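PDB 5MQO: Non-reducing end beta-L-arabinofuranosidase, which probably hydrolyses glycosidic linkages in plant pectin, as a GH127 enzyme of a gut bacterium with likely aceric acidase activity. Local coordinates for residues Asp620-Pro625 / Gly647-Ala652; Gln596-Arg601 / Thr691-Leu696; Asp612-Glu617 / Lys670-Arg675; Ile642-Gly647 / Arg675-Tyr680; Val581-Ala586 / Ala626-Ile631. One frame throughout, in Å; residues are numbered along the deposited sequence.

Interaction 1. Residues Asp620-Pro625 / Gly647-Ala652; sequences DNILIP and GKARLA
Ile622 packs its CG2 branch against the methyl of Ala649, Ile622 CG2 to Ala649 CB 3.7 Å, and this is the close, buried side of the contact. On the same flank CD1 of Ile622 approaches CD1 of Leu651 at 4.2 Å, the two side chains crossing obliquely. Ile674 of strand 670-678 also lies against Ala649, adding to the packing there. The other flank is more open. Leu623 and Arg650 share that face, and Leu623 CD1 comes no nearer to Arg650 CB than 4.2 Å. The aliphatic part of Arg650 then runs past the ring of Pro625, Arg650 CG 4.1 Å from Pro625 CD; further out, its NH2 bonds to Ala668 O. Between the flanks the backbones are firmly joined. Leu623 N donates to Arg650 O and Arg650 N returns the bond to Leu623 O, both 2.8 Å, while Ala652 N reaches Asn621 O. Such alternation of hydrogen-bonded and non-hydrogen-bonded pairs is that of an antiparallel strand pair, here in the mixed sheet of the GH127 C-terminal domain.

Interaction 2. Residues Gln596-Arg601 / Thr691-Leu696; sequences QVVVKR and TVWMPL
Met694 O takes the N-H of Val597 at 2.7 Å, the shortest polar bond between the two segments. Val597 O answers by accepting Met694 N at 2.8 Å, and the CA-H of Trp693 also leans on that oxygen. The Trp693 ring is a main side-chain contact. Val598 sits over one face of its indole, with CB above the middle of the ring system and CG1 3.7 Å from the centroid of the six-membered ring, a CH-pi contact. The CG1 branch lies between the backbone N and the carbonyl carbon (chi1 57°), which turns it onto the benzene half. Gln596 O comes in at the ring edge, 3.4 Å from Trp693 CZ3. Val597 with Met694 and Gln596 with Pro695 are antiparallel bridges in the sheet of the GH127 C-terminal domain, where strand 690-697 is itself interrupted by a bulge or short loop. The other branch of Val598, CG2, lies alongside Val692 and presses on its CG1 at 3.3 Å. Val597 faces the opposite way from Val598; its CG1 meets CD1 of Leu696 at 3.7 Å, the side chains at about a right angle. Met694 bends at its thioether (chi3 -71°), and CE so placed touches CG2 of Val599. Thr691 OG1 donates to Trp693 O at 2.6 Å and itself accepts from Arg434 NE.

Interaction 3. Residues Asp612-Glu617 / Lys670-Arg675; sequences DIANGE and KTVDIR
Asp612 and Arg675 lean across each other with their flat ends well out of parallel, carboxylate and guanidinium planes 65° apart. Their salt bridge is loose: Asp612 OD1 lies 3.3 Å from Arg675 NE, and the hydrogen bond is weak, bent to 121° at the hydrogen. The bend of the arginine at chi3 (67°) places NE on the aspartate side. OD1 has its stronger partner in Arg685 NH2, by a salt bridge. An alanine at Asp612 would probably leave Arg675 and Arg685 without their shared negative charge and free the Arg675 guanidinium to turn. The loop of Asp612-Glu617, between strands 604-609 and 622-625 of the GH127 C-terminal domain, is joined to strand 670-678 by a single bridge, Ile613 with Ile674. Arg675 N gives to Asp612 O at 3.1 Å, and Ala614 N points almost straight down the carbonyl of Asp673, its N 3.1 Å from Asp673 O. Beyond it Val672 turns its CG2 branch toward Ala614, 3.6 Å from Ala614 O and 4.2 Å from Ala614 CB. The Asp673 carboxylate is taken up by Lys648.

Interaction 4. Residues Ile642-Gly647 / Arg675-Tyr680; sequences IVALEG and RLIPYY
Strands 642-647 and 675-678 run antiparallel, their axes 4.5 Å apart at closest and 157° between directions, with Leu645 and Leu676 as the hydrogen-bonded pair. They are neighbours in the mixed sheet of the GH127 C-terminal domain: Leu645 N gives to Leu676 O at 2.9 Å, and Leu676 N gives to Leu645 O at 2.8 Å. The two leucines of this pair share a face and both reach Val599 of strand 596-601. On the other face the CG and CD of Arg675 pass over the methyl of Ala644, Arg675 CD 3.6 Å from Ala644 CB. Glu646 lies beside the arginine and points the same way, yet its OE2 stays 4.9 Å from Arg675 NH1, near but not paired. An alanine in place of Arg675 would probably open a gap over the Ala644 methyl and take a positive charge from near Glu646. Further along, Ile642 fits against the end of the strand. Its extended chi2 (168°) carries CD1 to 3.4 Å from Pro678 CD and within 3.9 Å of Ile677 CB. Tyr680, whose ring meets that of Phe50, slides past Ile642 in the opposite direction, and its OH rests 3.7 Å from Ile642 CG2.

Interaction 5. Residues Val581-Ala586 / Ala626-Ile631; sequences VCLLEA and ADIKLI
Strand 581-584 of the C-terminal beta domain presents Val581 and Leu583 to the loop that connects strands 622-625 and 631-637, where Leu630, Ile628 and Ala626 receive them. This is a side-chain contact near the surface: the two segments share no hydrogen bond, and their backbones stay apart, the CA atoms of Val581 and Leu630 being 7.0 Å from each other. Cys582 and Leu584 instead bond through their backbones to strand 596-601, while Ile631 bonds to Glu646. Val581 and Leu630 meet at about a right angle, CG1 of the valine 3.8 Å from CD1 of the leucine. The second branch, Val581 CG2, lies at 3.8 Å from Leu630 O, so the valine straddles side chain and backbone. Leu583 spreads its two methyls over different partners. CD1 only grazes Leu630 CD1 at 4.5 Å, whereas CD2 approaches Ile628 CG2 at 4.2 Å. Nearest of all, Leu583 CD2 sits 3.3 Å from the carbonyl oxygen of Ala626.

All five contacts reach one mixed sheet of the C-terminal domain, on the same side of the chain's centre. Interactions 1 and 3 lie about 8 Å apart between centres, tied by a probable hydrogen bond from Ala649 N to Val672 O (2.8 Å). Interaction 4 continues both, sharing Gly647 with the first and Arg675 with the other. Interaction 2 joins interaction 1 through Ile624 N and Pro695 O, 2.9 Å apart, and packs on interaction 4 where Val599 CG2 meets Leu676 CD1 at 3.4 Å. Interaction 5 lies about 8 Å from interaction 2 between centres, and its farthest neighbour is interaction 3, about 17 Å between centres. None of the five contains a bound ligand.

Interaction 1. Residues Asp620-Pro625 / Gly647-Ala652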
# COMPACT_ATOMS: atom_id res chain seq x y z
N ASP A 620 4.67 -14.16 -25.96
CA ASP A 620 4.06 -15.44 -25.57
C ASP A 620 5.04 -16.61 -25.71
O ASP A 620 4.99 -17.54 -24.91
CB ASP A 620 2.79 -15.75 -26.37
CG ASP A 620 1.62 -14.84 -26.02
OD1 ASP A 620 1.56 -14.22 -24.94
OD2 ASP A 620 0.71 -14.78 -26.87
N ASN A 621 5.95 -16.54 -26.68
CA ASN A 621 6.96 -17.57 -26.94
C ASN A 621 8.19 -17.58 -26.01
O ASN A 621 9.08 -18.45 -26.18
CB ASN A 621 7.47 -17.43 -28.38
CG ASN A 621 6.37 -17.57 -29.41
OD1 ASN A 621 6.39 -16.90 -30.44
ND2 ASN A 621 5.40 -18.41 -29.14
N ILE A 622 8.29 -16.65 -25.06
CA ILE A 622 9.44 -16.58 -24.18
C ILE A 622 9.33 -17.59 -23.03
O ILE A 622 8.36 -17.53 -22.29
CB ILE A 622 9.57 -15.17 -23.57
CG1 ILE A 622 9.70 -14.09 -24.67
CG2 ILE A 622 10.74 -15.10 -22.60
CD1 ILE A 622 10.90 -14.27 -25.59
N LEU A 623 10.31 -18.49 -22.88
CA LEU A 623 10.39 -19.41 -21.73
C LEU A 623 11.59 -19.11 -20.86
O LEU A 623 12.69 -18.91 -21.37
CB LEU A 623 10.57 -20.86 -22.13
CG LEU A 623 9.96 -21.36 -23.41
CD1 LEU A 623 10.44 -22.80 -23.61
CD2 LEU A 623 8.45 -21.22 -23.36
N ILE A 624 11.39 -19.17 -19.57
CA ILE A 624 12.46 -18.94 -18.62
C ILE A 624 12.98 -20.30 -18.15
O ILE A 624 12.26 -21.00 -17.44
CB ILE A 624 11.93 -18.12 -17.44
CG1 ILE A 624 11.39 -16.76 -17.91
CG2 ILE A 624 13.01 -17.94 -16.39
CD1 ILE A 624 12.36 -15.93 -18.74
N PRO A 625 14.21 -20.70 -18.52
CA PRO A 625 14.74 -21.90 -17.90
C PRO A 625 14.99 -21.66 -16.43
O PRO A 625 15.36 -20.54 -16.06
CB PRO A 625 16.05 -22.15 -18.65
CG PRO A 625 16.42 -20.87 -19.23
CD PRO A 625 15.17 -20.10 -19.47
N GLY A 647 19.30 -11.31 -19.64
CA GLY A 647 19.63 -12.72 -19.76
C GLY A 647 19.10 -13.35 -21.03
O GLY A 647 18.46 -12.69 -21.87
N LYS A 648 19.38 -14.65 -21.14
CA LYS A 648 19.05 -15.42 -22.32
C LYS A 648 17.92 -16.40 -21.99
O LYS A 648 18.11 -17.41 -21.27
CB LYS A 648 20.28 -16.16 -22.83
CG LYS A 648 20.04 -16.89 -24.16
CD LYS A 648 21.25 -16.81 -25.10
CE LYS A 648 21.31 -15.44 -25.76
NZ LYS A 648 22.62 -15.05 -26.29
N ALA A 649 16.74 -16.06 -22.52
CA ALA A 649 15.53 -16.86 -22.35
C ALA A 649 15.49 -17.92 -23.45
O ALA A 649 16.22 -17.81 -24.42
CB ALA A 649 14.33 -15.95 -22.46
N ARG A 650 14.67 -18.94 -23.31
CA ARG A 650 14.48 -19.87 -24.43
C ARG A 650 13.29 -19.41 -25.27
O ARG A 650 12.36 -18.81 -24.77
CB ARG A 650 14.32 -21.30 -23.92
CG ARG A 650 15.56 -21.77 -23.17
CD ARG A 650 15.46 -23.17 -22.58
NE ARG A 650 14.91 -24.09 -23.58
CZ ARG A 650 14.35 -25.26 -23.30
NH1 ARG A 650 14.28 -25.70 -22.04
NH2 ARG A 650 13.86 -25.99 -24.29
N LEU A 651 13.35 -19.66 -26.57
CA LEU A 651 12.32 -19.15 -27.46
C LEU A 651 11.56 -20.31 -28.06
O LEU A 651 12.17 -21.25 -28.60
CB LEU A 651 12.94 -18.32 -28.58
CG LEU A 651 11.97 -17.77 -29.62
CD1 LEU A 651 11.12 -16.68 -29.01
CD2 LEU A 651 12.70 -17.24 -30.85
N ALA A 652 10.23 -20.23 -27.99
CA ALA A 652 9.38 -21.23 -28.64
C ALA A 652 9.28 -20.97 -30.14
O ALA A 652 9.23 -19.82 -30.55
CB ALA A 652 8.01 -21.22 -28.01

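Interaction 2. Residues Gln596-Arg601 / Thr691-Leu696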
# COMPACT_ATOMS: atom_id res chain seq x y z
N GLN A 596 4.55 -21.78 -14.08
CA GLN A 596 5.05 -20.51 -14.57
C GLN A 596 5.85 -19.91 -13.45
O GLN A 596 5.77 -20.33 -12.28
CB GLN A 596 3.88 -19.60 -15.02
CG GLN A 596 3.16 -20.10 -16.29
CD GLN A 596 1.75 -19.53 -16.51
OE1 GLN A 596 1.60 -18.39 -16.99
NE2 GLN A 596 0.71 -20.34 -16.19
N VAL A 597 6.66 -18.92 -13.81
CA VAL A 597 7.59 -18.36 -12.87
C VAL A 597 7.42 -16.87 -12.94
O VAL A 597 7.08 -16.32 -13.98
CB VAL A 597 9.03 -18.87 -13.18
CG1 VAL A 597 9.44 -18.57 -14.61
CG2 VAL A 597 10.09 -18.30 -12.24
N VAL A 598 7.62 -16.25 -11.78
CA VAL A 598 7.75 -14.80 -11.62
C VAL A 598 9.14 -14.51 -11.03
O VAL A 598 9.63 -15.26 -10.17
CB VAL A 598 6.68 -14.22 -10.67
CG1 VAL A 598 6.72 -14.88 -9.28
CG2 VAL A 598 6.84 -12.71 -10.52
N VAL A 599 9.74 -13.40 -11.48
CA VAL A 599 11.09 -13.03 -11.08
C VAL A 599 11.05 -11.88 -10.09
O VAL A 599 10.61 -10.79 -10.42
CB VAL A 599 11.92 -12.54 -12.30
CG1 VAL A 599 13.34 -12.18 -11.85
CG2 VAL A 599 11.94 -13.57 -13.42
N LYS A 600 11.56 -12.11 -8.88
CA LYS A 600 11.81 -11.03 -7.92
C LYS A 600 13.32 -10.78 -7.81
O LYS A 600 14.14 -11.64 -8.15
CB LYS A 600 11.25 -11.38 -6.54
CG LYS A 600 9.72 -11.42 -6.45
CD LYS A 600 9.12 -11.52 -5.03
CE LYS A 600 9.17 -10.19 -4.30
NZ LYS A 600 8.58 -10.22 -2.95
N ARG A 601 13.66 -9.58 -7.36
CA ARG A 601 14.98 -9.27 -6.82
C ARG A 601 14.76 -8.37 -5.64
O ARG A 601 14.21 -7.25 -5.77
CB ARG A 601 15.88 -8.59 -7.86
CG ARG A 601 17.23 -8.17 -7.31
CD ARG A 601 18.32 -8.02 -8.37
NE ARG A 601 19.59 -7.78 -7.67
CZ ARG A 601 20.10 -6.58 -7.34
NH1 ARG A 601 19.52 -5.42 -7.71
NH2 ARG A 601 21.23 -6.55 -6.64
N THR A 691 3.80 -9.07 -19.27
CA THR A 691 3.37 -10.19 -18.42
C THR A 691 4.29 -10.25 -17.22
O THR A 691 5.49 -10.01 -17.38
CB THR A 691 3.35 -11.55 -19.18
OG1 THR A 691 2.89 -12.60 -18.32
CG2 THR A 691 4.74 -11.94 -19.70
N VAL A 692 3.75 -10.56 -16.03
CA VAL A 692 4.59 -10.85 -14.87
C VAL A 692 4.95 -12.34 -14.89
O VAL A 692 6.12 -12.70 -14.85
CB VAL A 692 3.91 -10.45 -13.53
CG1 VAL A 692 4.77 -10.81 -12.31
CG2 VAL A 692 3.56 -8.97 -13.52
N TRP A 693 3.96 -13.21 -14.96
CA TRP A 693 4.23 -14.65 -14.91
C TRP A 693 4.58 -15.13 -16.31
O TRP A 693 3.94 -14.71 -17.27
CB TRP A 693 3.03 -15.42 -14.33
CG TRP A 693 2.88 -15.19 -12.91
CD1 TRP A 693 2.28 -14.15 -12.33
CD2 TRP A 693 3.40 -16.00 -11.85
NE1 TRP A 693 2.35 -14.24 -10.97
CE2 TRP A 693 3.03 -15.38 -10.64
CE3 TRP A 693 4.10 -17.21 -11.80
CZ2 TRP A 693 3.36 -15.91 -9.39
CZ3 TRP A 693 4.45 -17.74 -10.56
CH2 TRP A 693 4.08 -17.09 -9.37
N MET A 694 5.62 -15.99 -16.40
CA MET A 694 6.12 -16.52 -17.67
C MET A 694 6.27 -18.04 -17.60
O MET A 694 6.51 -18.59 -16.52
CB MET A 694 7.48 -15.91 -18.03
CG MET A 694 7.47 -14.44 -18.38
SD MET A 694 9.10 -13.63 -18.36
CE MET A 694 9.45 -13.60 -16.60
N PRO A 695 6.15 -18.71 -18.74
CA PRO A 695 6.44 -20.14 -18.79
C PRO A 695 7.82 -20.48 -18.24
O PRO A 695 8.79 -19.81 -18.54
CB PRO A 695 6.39 -20.47 -20.29
CG PRO A 695 5.52 -19.41 -20.89
CD PRO A 695 5.74 -18.19 -20.06
N LEU A 696 7.88 -21.56 -17.47
CA LEU A 696 9.11 -22.06 -16.86
C LEU A 696 9.54 -23.37 -17.53
O LEU A 696 8.73 -24.27 -17.66
CB LEU A 696 8.82 -22.31 -15.37
CG LEU A 696 9.91 -22.86 -14.47
CD1 LEU A 696 11.06 -21.88 -14.24
CD2 LEU A 696 9.28 -23.29 -13.15

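Interaction 3. Residues Asp612-Glu617 / Lys670-Arg675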
# COMPACT_ATOMS: atom_id res chain seq x y z
N ASP A 612 11.31 -4.96 -24.77
CA ASP A 612 12.60 -5.47 -24.22
C ASP A 612 12.92 -6.88 -24.72
O ASP A 612 13.72 -7.57 -24.11
CB ASP A 612 12.59 -5.54 -22.68
CG ASP A 612 12.48 -4.19 -21.98
OD1 ASP A 612 13.14 -3.23 -22.42
OD2 ASP A 612 11.74 -4.13 -20.95
N ILE A 613 12.29 -7.35 -25.78
CA ILE A 613 12.60 -8.66 -26.36
C ILE A 613 13.38 -8.38 -27.62
O ILE A 613 12.89 -7.67 -28.50
CB ILE A 613 11.31 -9.45 -26.74
CG1 ILE A 613 10.40 -9.59 -25.50
CG2 ILE A 613 11.66 -10.81 -27.38
CD1 ILE A 613 9.00 -10.10 -25.80
N ALA A 614 14.59 -8.92 -27.74
CA ALA A 614 15.37 -8.70 -28.96
C ALA A 614 14.63 -9.26 -30.19
O ALA A 614 13.96 -10.29 -30.09
CB ALA A 614 16.77 -9.31 -28.84
N ASN A 615 14.73 -8.56 -31.32
CA ASN A 615 14.20 -9.01 -32.65
C ASN A 615 12.68 -9.05 -32.72
O ASN A 615 12.13 -9.86 -33.48
CB ASN A 615 14.76 -10.38 -33.11
CG ASN A 615 16.27 -10.50 -32.94
OD1 ASN A 615 17.02 -9.51 -33.02
ND2 ASN A 615 16.73 -11.73 -32.69
N GLY A 616 12.01 -8.22 -31.92
CA GLY A 616 10.54 -8.19 -31.85
C GLY A 616 9.87 -9.57 -31.85
O GLY A 616 8.77 -9.74 -32.39
N GLU A 617 10.55 -10.53 -31.24
CA GLU A 617 10.07 -11.89 -31.11
C GLU A 617 8.90 -11.78 -30.09
O GLU A 617 8.91 -10.92 -29.21
CB GLU A 617 11.21 -12.81 -30.67
CG GLU A 617 11.25 -14.17 -31.34
CD GLU A 617 11.73 -14.16 -32.80
OE1 GLU A 617 12.85 -13.67 -33.09
OE2 GLU A 617 10.99 -14.68 -33.65
N LYS A 670 15.57 -22.81 -29.76
CA LYS A 670 16.31 -21.53 -29.89
C LYS A 670 16.45 -20.74 -28.56
O LYS A 670 15.94 -21.16 -27.52
CB LYS A 670 15.64 -20.63 -30.94
CG LYS A 670 15.40 -21.34 -32.25
CD LYS A 670 14.79 -20.43 -33.30
CE LYS A 670 14.36 -21.28 -34.49
NZ LYS A 670 14.44 -20.56 -35.80
N THR A 671 17.15 -19.60 -28.63
CA THR A 671 17.29 -18.69 -27.48
C THR A 671 17.12 -17.24 -27.90
O THR A 671 17.18 -16.92 -29.06
CB THR A 671 18.65 -18.83 -26.76
OG1 THR A 671 19.74 -18.60 -27.68
CG2 THR A 671 18.79 -20.20 -26.10
N VAL A 672 16.87 -16.38 -26.94
CA VAL A 672 16.71 -14.96 -27.24
C VAL A 672 17.03 -14.08 -26.02
O VAL A 672 16.78 -14.47 -24.88
CB VAL A 672 15.31 -14.62 -27.85
CG1 VAL A 672 14.19 -14.71 -26.80
CG2 VAL A 672 15.33 -13.25 -28.54
N ASP A 673 17.62 -12.92 -26.30
CA ASP A 673 17.99 -11.96 -25.28
C ASP A 673 16.68 -11.28 -24.86
O ASP A 673 15.90 -10.82 -25.72
CB ASP A 673 19.02 -10.90 -25.79
CG ASP A 673 20.43 -11.49 -26.10
OD1 ASP A 673 20.64 -12.72 -26.00
OD2 ASP A 673 21.35 -10.71 -26.46
N ILE A 674 16.44 -11.26 -23.54
CA ILE A 674 15.35 -10.50 -22.93
C ILE A 674 15.93 -9.58 -21.88
O ILE A 674 17.04 -9.77 -21.39
CB ILE A 674 14.28 -11.40 -22.29
CG1 ILE A 674 14.84 -12.25 -21.13
CG2 ILE A 674 13.65 -12.33 -23.33
CD1 ILE A 674 13.77 -12.83 -20.24
N ARG A 675 15.15 -8.58 -21.54
CA ARG A 675 15.44 -7.73 -20.41
C ARG A 675 14.16 -7.58 -19.58
O ARG A 675 13.09 -7.26 -20.11
CB ARG A 675 15.96 -6.41 -20.94
CG ARG A 675 15.92 -5.30 -19.94
CD ARG A 675 16.79 -4.14 -20.35
NE ARG A 675 16.33 -3.44 -21.54
CZ ARG A 675 16.67 -2.18 -21.84
NH1 ARG A 675 17.46 -1.46 -21.03
NH2 ARG A 675 16.21 -1.63 -22.95

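Interaction 4. Residues Ile642-Gly647 / Arg675-Tyr680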
# COMPACT_ATOMS: atom_id res chain seq x y z
N ILE A 642 16.86 2.61 -12.99
CA ILE A 642 16.26 1.39 -12.49
C ILE A 642 17.22 0.23 -12.80
O ILE A 642 18.01 0.30 -13.76
CB ILE A 642 14.81 1.15 -13.05
CG1 ILE A 642 14.86 0.59 -14.48
CG2 ILE A 642 13.95 2.42 -13.00
CD1 ILE A 642 13.54 0.07 -15.01
N VAL A 643 17.16 -0.83 -11.98
CA VAL A 643 17.87 -2.04 -12.27
C VAL A 643 17.00 -2.92 -13.15
O VAL A 643 15.98 -3.44 -12.71
CB VAL A 643 18.27 -2.78 -10.99
CG1 VAL A 643 18.97 -4.10 -11.35
CG2 VAL A 643 19.19 -1.90 -10.15
N ALA A 644 17.40 -3.08 -14.41
CA ALA A 644 16.85 -4.15 -15.26
C ALA A 644 17.65 -5.44 -15.04
O ALA A 644 18.69 -5.44 -14.41
CB ALA A 644 16.85 -3.73 -16.74
N LEU A 645 17.13 -6.56 -15.53
CA LEU A 645 17.80 -7.84 -15.42
C LEU A 645 17.90 -8.36 -16.84
O LEU A 645 16.89 -8.38 -17.55
CB LEU A 645 17.03 -8.80 -14.50
CG LEU A 645 16.72 -8.29 -13.07
CD1 LEU A 645 15.56 -9.06 -12.41
CD2 LEU A 645 17.96 -8.31 -12.21
N GLU A 646 19.11 -8.70 -17.28
CA GLU A 646 19.36 -9.12 -18.66
C GLU A 646 19.79 -10.56 -18.65
O GLU A 646 20.54 -10.99 -17.76
CB GLU A 646 20.47 -8.28 -19.28
CG GLU A 646 20.06 -6.85 -19.62
CD GLU A 646 21.21 -5.98 -20.11
OE1 GLU A 646 22.36 -6.48 -20.30
OE2 GLU A 646 20.93 -4.78 -20.31
N GLY A 647 19.30 -11.31 -19.64
CA GLY A 647 19.63 -12.72 -19.76
C GLY A 647 19.10 -13.35 -21.03
O GLY A 647 18.46 -12.69 -21.87
N ARG A 675 15.15 -8.58 -21.54
CA ARG A 675 15.44 -7.73 -20.41
C ARG A 675 14.16 -7.58 -19.58
O ARG A 675 13.09 -7.26 -20.11
CB ARG A 675 15.96 -6.41 -20.94
CG ARG A 675 15.92 -5.30 -19.94
CD ARG A 675 16.79 -4.14 -20.35
NE ARG A 675 16.33 -3.44 -21.54
CZ ARG A 675 16.67 -2.18 -21.84
NH1 ARG A 675 17.46 -1.46 -21.03
NH2 ARG A 675 16.21 -1.63 -22.95
N LEU A 676 14.26 -7.86 -18.28
CA LEU A 676 13.15 -7.65 -17.33
C LEU A 676 13.28 -6.30 -16.65
O LEU A 676 14.39 -5.87 -16.35
CB LEU A 676 13.13 -8.75 -16.28
CG LEU A 676 13.06 -10.18 -16.85
CD1 LEU A 676 12.90 -11.23 -15.75
CD2 LEU A 676 11.91 -10.31 -17.84
N ILE A 677 12.15 -5.61 -16.45
CA ILE A 677 12.13 -4.36 -15.67
C ILE A 677 11.15 -4.50 -14.51
O ILE A 677 10.32 -5.42 -14.51
CB ILE A 677 11.76 -3.10 -16.50
CG1 ILE A 677 10.31 -3.15 -17.01
CG2 ILE A 677 12.72 -2.91 -17.67
CD1 ILE A 677 9.77 -1.79 -17.38
N PRO A 678 11.23 -3.60 -13.52
CA PRO A 678 10.31 -3.71 -12.40
C PRO A 678 8.88 -3.48 -12.84
O PRO A 678 8.63 -2.64 -13.70
CB PRO A 678 10.76 -2.59 -11.47
CG PRO A 678 12.19 -2.37 -11.83
CD PRO A 678 12.17 -2.50 -13.31
N TYR A 679 7.97 -4.25 -12.26
CA TYR A 679 6.56 -4.13 -12.59
C TYR A 679 6.11 -2.71 -12.44
O TYR A 679 5.48 -2.19 -13.36
CB TYR A 679 5.73 -5.04 -11.72
CG TYR A 679 4.24 -4.93 -11.88
CD1 TYR A 679 3.59 -5.45 -13.01
CD2 TYR A 679 3.47 -4.36 -10.88
CE1 TYR A 679 2.20 -5.36 -13.14
CE2 TYR A 679 2.09 -4.29 -10.98
CZ TYR A 679 1.45 -4.78 -12.11
OH TYR A 679 0.09 -4.68 -12.17
N TYR A 680 6.46 -2.06 -11.33
CA TYR A 680 5.94 -0.73 -11.06
C TYR A 680 6.22 0.21 -12.23
O TYR A 680 5.38 1.04 -12.56
CB TYR A 680 6.49 -0.15 -9.76
CG TYR A 680 7.86 0.48 -9.86
CD1 TYR A 680 8.02 1.80 -10.22
CD2 TYR A 680 9.00 -0.27 -9.58
CE1 TYR A 680 9.28 2.35 -10.31
CE2 TYR A 680 10.27 0.28 -9.67
CZ TYR A 680 10.40 1.58 -10.04
OH TYR A 680 11.63 2.11 -10.12

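Interaction 5. Residues Val581-Ala586 / Ala626-Ile631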
# COMPACT_ATOMS: atom_id res chain seq x y z
N VAL A 581 18.80 -12.71 -7.47
CA VAL A 581 17.62 -12.83 -8.34
C VAL A 581 16.90 -14.07 -7.90
O VAL A 581 17.55 -15.09 -7.70
CB VAL A 581 18.03 -12.94 -9.82
CG1 VAL A 581 16.93 -13.52 -10.68
CG2 VAL A 581 18.46 -11.59 -10.36
N CYS A 582 15.58 -13.97 -7.71
CA CYS A 582 14.74 -15.12 -7.34
C CYS A 582 13.72 -15.46 -8.39
O CYS A 582 13.14 -14.56 -9.00
CB CYS A 582 13.98 -14.88 -6.05
SG CYS A 582 15.10 -15.12 -4.70
N LEU A 583 13.51 -16.76 -8.54
CA LEU A 583 12.47 -17.31 -9.38
C LEU A 583 11.47 -17.94 -8.43
O LEU A 583 11.85 -18.75 -7.61
CB LEU A 583 13.05 -18.36 -10.33
CG LEU A 583 13.62 -17.80 -11.64
CD1 LEU A 583 14.65 -16.70 -11.42
CD2 LEU A 583 14.23 -18.93 -12.46
N LEU A 584 10.19 -17.54 -8.52
CA LEU A 584 9.19 -18.01 -7.60
C LEU A 584 8.16 -18.80 -8.38
O LEU A 584 7.84 -18.43 -9.50
CB LEU A 584 8.51 -16.83 -6.90
CG LEU A 584 9.24 -16.10 -5.77
CD1 LEU A 584 10.45 -15.37 -6.28
CD2 LEU A 584 8.32 -15.09 -5.10
N GLU A 585 7.63 -19.86 -7.77
CA GLU A 585 6.47 -20.60 -8.29
C GLU A 585 5.30 -20.43 -7.30
O GLU A 585 5.49 -19.96 -6.17
CB GLU A 585 6.78 -22.08 -8.46
CG GLU A 585 6.78 -22.84 -7.12
CD GLU A 585 7.36 -24.23 -7.19
OE1 GLU A 585 7.07 -24.94 -8.17
OE2 GLU A 585 8.09 -24.62 -6.24
N ALA A 586 4.11 -20.85 -7.71
CA ALA A 586 2.92 -20.65 -6.90
C ALA A 586 2.24 -21.98 -6.61
O ALA A 586 2.44 -22.99 -7.30
CB ALA A 586 1.95 -19.69 -7.56
N ALA A 626 14.80 -22.70 -15.61
CA ALA A 626 14.89 -22.57 -14.12
C ALA A 626 16.25 -22.12 -13.58
O ALA A 626 16.31 -21.44 -12.57
CB ALA A 626 14.50 -23.87 -13.45
N ASP A 627 17.31 -22.50 -14.29
CA ASP A 627 18.69 -22.12 -14.02
C ASP A 627 19.17 -20.98 -14.90
O ASP A 627 20.37 -20.85 -15.13
CB ASP A 627 19.62 -23.34 -14.21
CG ASP A 627 19.85 -23.73 -15.70
OD1 ASP A 627 19.20 -23.20 -16.64
OD2 ASP A 627 20.72 -24.60 -15.92
N ILE A 628 18.26 -20.16 -15.43
CA ILE A 628 18.67 -18.97 -16.18
C ILE A 628 19.58 -18.11 -15.31
O ILE A 628 19.41 -18.09 -14.08
CB ILE A 628 17.45 -18.15 -16.68
CG1 ILE A 628 17.90 -17.09 -17.71
CG2 ILE A 628 16.68 -17.52 -15.51
CD1 ILE A 628 16.83 -16.12 -18.13
N LYS A 629 20.55 -17.45 -15.92
CA LYS A 629 21.38 -16.47 -15.22
C LYS A 629 20.98 -15.07 -15.68
O LYS A 629 21.20 -14.70 -16.83
CB LYS A 629 22.88 -16.77 -15.36
CG LYS A 629 23.38 -17.64 -14.20
CD LYS A 629 24.63 -18.46 -14.52
CE LYS A 629 24.59 -19.87 -13.93
NZ LYS A 629 25.89 -20.59 -14.16
N LEU A 630 20.37 -14.34 -14.74
CA LEU A 630 19.86 -12.99 -14.95
C LEU A 630 20.78 -11.99 -14.28
O LEU A 630 21.10 -12.13 -13.08
CB LEU A 630 18.45 -12.85 -14.36
CG LEU A 630 17.35 -13.50 -15.21
CD1 LEU A 630 16.06 -13.66 -14.42
CD2 LEU A 630 17.09 -12.71 -16.50
N ILE A 631 21.17 -10.97 -15.05
CA ILE A 631 22.24 -10.05 -14.65
C ILE A 631 21.70 -8.64 -14.48
O ILE A 631 21.15 -8.08 -15.43
CB ILE A 631 23.38 -10.11 -15.70
CG1 ILE A 631 24.26 -11.34 -15.44
CG2 ILE A 631 24.26 -8.87 -15.69
CD1 ILE A 631 24.86 -11.92 -16.71